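Aspartate-semialdehyde dehydrogenase 2 (Vibrio cholerae, PDB 2R00) catalyses the NADPH-dependent reductive dephosphorylation of L-aspartyl-4-phosphate to L-aspartate-semialdehyde, an early step toward lysine, methionine and threonine. Local coordinates at residues G10-V15 with E39-K44. Sequence-based numbering, arbitrary orientation.
Sequences GATGAV and ERSEGK
Thr-12 and Ser-41 join segments 10-15 and 39-44 through their hydroxyls: Thr-12 OG1 and Ser-41 OG lie 3.0 Å apart in a hydrogen bond that either one could donate. On the threonine, OG1 sits between the backbone N and the carbonyl carbon (chi1 61°), with CG2 anti to the carbonyl carbon and beside the backbone N; in this setting both OG1 and CG2 meet Ser-41. Ser-41 answers with OG turned beside its own backbone N and opposite its carbonyl carbon (chi1 -71°). Its CB packs against the methyl, with Thr-12 CG2 3.6 Å from Ser-41 CB, an ordinary apolar contact beside the polar one. Lys-44 adds a looser touch: its stretched aliphatic chain brings CD to 4.3 Å from Thr-12 CG2, while its ammonium group makes a cation-pi contact with Tyr-46.

Each loop is shaped by its own turn. Gly-10 to Gly-13 form a type I turn closed by Gly-13 N to Gly-10 O at 3.1 Å, and Gly-13 stands at the N-cap position of helix 14-25. Ser-41 to Lys-44 form a type II turn with Gly-43 at its third position, and here the closing bond is weak. Sequence and position mark residues 10-13 as part of the glycine-rich loop of a Rossmann fold. Thr-12 and Ser-41 are both predicted to bind NADP(+), so their bond joins two parts of the probable cofactor site; Arg-40, also predicted to bind it, is modelled only to CB.

The first loop links strand 4-9 to helix 14-25, and the second links strand 30-37 to strand 45-48, outermost in the sheet within this chain. Strand 51-57 runs between those two strands, and its Val-55 touches the Thr-12 side chain and pairs through its backbone with Gly-43 and Lys-44.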
ATOM      1  N   GLY A  10      -6.569 -17.367  28.164  1.00 28.47           N
ATOM      2  CA  GLY A  10      -6.887 -17.523  26.753  1.00 29.48           C
ATOM      3  C   GLY A  10      -5.946 -18.547  26.143  1.00 30.19           C
ATOM      4  O   GLY A  10      -5.563 -18.438  24.979  1.00 30.28           O
ATOM      5  N   ALA A  11      -5.593 -19.554  26.940  1.00 30.78           N
ATOM      6  CA  ALA A  11      -4.570 -20.541  26.582  1.00 31.66           C
ATOM      7  C   ALA A  11      -4.919 -21.442  25.394  1.00 32.16           C
ATOM      8  O   ALA A  11      -4.020 -22.012  24.771  1.00 32.54           O
ATOM      9  CB  ALA A  11      -4.227 -21.386  27.786  1.00 31.69           C
ATOM     10  N   THR A  12      -6.207 -21.579  25.089  1.00 32.63           N
ATOM     11  CA  THR A  12      -6.642 -22.429  23.978  1.00 33.34           C
ATOM     12  C   THR A  12      -6.825 -21.643  22.677  1.00 33.45           C
ATOM     13  O   THR A  12      -7.111 -22.218  21.620  1.00 33.74           O
ATOM     14  CB  THR A  12      -7.924 -23.241  24.320  1.00 33.22           C
ATOM     15  OG1 THR A  12      -9.006 -22.351  24.619  1.00 35.03           O
ATOM     16  CG2 THR A  12      -7.682 -24.143  25.523  1.00 33.77           C
ATOM     17  N   GLY A  13      -6.661 -20.327  22.755  1.00 33.43           N
ATOM     18  CA  GLY A  13      -6.657 -19.491  21.557  1.00 33.43           C
ATOM     19  C   GLY A  13      -5.303 -19.526  20.873  1.00 33.17           C
ATOM     20  O   GLY A  13      -4.301 -19.934  21.477  1.00 33.29           O
ATOM     21  N   ALA A  14      -5.268 -19.078  19.619  1.00 32.74           N
ATOM     22  CA  ALA A  14      -4.057 -19.129  18.806  1.00 32.09           C
ATOM     23  C   ALA A  14      -2.899 -18.301  19.367  1.00 31.94           C
ATOM     24  O   ALA A  14      -1.739 -18.733  19.308  1.00 31.58           O
ATOM     25  CB  ALA A  14      -4.362 -18.731  17.371  1.00 32.07           C
ATOM     26  N   VAL A  15      -3.196 -17.111  19.901  1.00 31.46           N
ATOM     27  CA  VAL A  15      -2.129 -16.300  20.483  1.00 30.87           C
ATOM     28  C   VAL A  15      -1.654 -16.920  21.798  1.00 30.68           C
ATOM     29  O   VAL A  15      -0.451 -16.986  22.052  1.00 30.70           O
ATOM     30  CB  VAL A  15      -2.524 -14.828  20.701  1.00 30.83           C
ATOM     31  CG1 VAL A  15      -1.344 -14.059  21.274  1.00 30.79           C
ATOM     32  CG2 VAL A  15      -2.998 -14.189  19.399  1.00 31.27           C
ATOM     33  N   GLU A  39     -14.864 -22.542  30.976  1.00 43.38           N
ATOM     34  CA  GLU A  39     -15.186 -23.894  31.415  1.00 44.30           C
ATOM     35  C   GLU A  39     -15.189 -24.908  30.270  1.00 43.92           C
ATOM     36  O   GLU A  39     -14.918 -26.091  30.491  1.00 44.05           O
ATOM     37  CB  GLU A  39     -16.537 -23.909  32.130  1.00 44.38           C
ATOM     38  CG  GLU A  39     -16.700 -25.058  33.120  1.00 45.63           C
ATOM     39  CD  GLU A  39     -18.015 -25.007  33.888  1.00 46.24           C
ATOM     40  OE1 GLU A  39     -18.660 -23.932  33.919  1.00 48.78           O
ATOM     41  OE2 GLU A  39     -18.396 -26.047  34.473  1.00 48.87           O
ATOM     42  N   ARG A  40     -15.494 -24.446  29.057  1.00 43.63           N
ATOM     43  CA  ARG A  40     -15.597 -25.327  27.890  1.00 43.55           C
ATOM     44  C   ARG A  40     -14.252 -25.908  27.432  1.00 43.45           C
ATOM     45  O   ARG A  40     -14.217 -26.961  26.790  1.00 43.32           O
ATOM     46  CB  ARG A  40     -16.268 -24.598  26.729  1.00 43.83           C
ATOM     47  N   SER A  41     -13.164 -25.207  27.754  1.00 43.09           N
ATOM     48  CA  SER A  41     -11.807 -25.604  27.372  1.00 42.94           C
ATOM     49  C   SER A  41     -11.083 -26.367  28.476  1.00 42.60           C
ATOM     50  O   SER A  41     -10.011 -26.940  28.244  1.00 42.56           O
ATOM     51  CB  SER A  41     -10.983 -24.370  27.006  1.00 42.87           C
ATOM     52  OG  SER A  41     -11.406 -23.813  25.779  1.00 43.40           O
ATOM     53  N   GLU A  42     -11.675 -26.366  29.666  1.00 42.19           N
ATOM     54  CA  GLU A  42     -11.077 -26.971  30.853  1.00 42.38           C
ATOM     55  C   GLU A  42     -10.725 -28.447  30.659  1.00 41.83           C
ATOM     56  O   GLU A  42     -11.534 -29.229  30.155  1.00 42.04           O
ATOM     57  CB  GLU A  42     -12.006 -26.807  32.060  1.00 42.15           C
ATOM     58  CG  GLU A  42     -11.400 -27.310  33.359  1.00 42.99           C
ATOM     59  CD  GLU A  42     -12.222 -26.962  34.583  1.00 43.12           C
ATOM     60  OE1 GLU A  42     -11.599 -26.696  35.643  1.00 44.12           O
ATOM     61  OE2 GLU A  42     -13.476 -26.955  34.482  1.00 43.02           O
ATOM     62  N   GLY A  43      -9.513 -28.814  31.067  1.00 41.25           N
ATOM     63  CA  GLY A  43      -9.059 -30.198  30.986  1.00 40.33           C
ATOM     64  C   GLY A  43      -8.191 -30.514  29.779  1.00 39.76           C
ATOM     65  O   GLY A  43      -7.591 -31.588  29.717  1.00 39.80           O
ATOM     66  N   LYS A  44      -8.129 -29.605  28.809  1.00 38.78           N
ATOM     67  CA  LYS A  44      -7.235 -29.798  27.666  1.00 38.21           C
ATOM     68  C   LYS A  44      -5.773 -29.756  28.122  1.00 37.17           C
ATOM     69  O   LYS A  44      -5.431 -29.035  29.064  1.00 37.11           O
ATOM     70  CB  LYS A  44      -7.482 -28.767  26.567  1.00 38.23           C
ATOM     71  CG  LYS A  44      -6.964 -29.244  25.214  1.00 40.45           C
ATOM     72  CD  LYS A  44      -6.851 -28.138  24.182  1.00 42.40           C
ATOM     73  CE  LYS A  44      -6.233 -28.670  22.877  1.00 44.57           C
ATOM     74  NZ  LYS A  44      -5.022 -29.533  23.101  1.00 45.85           N
TER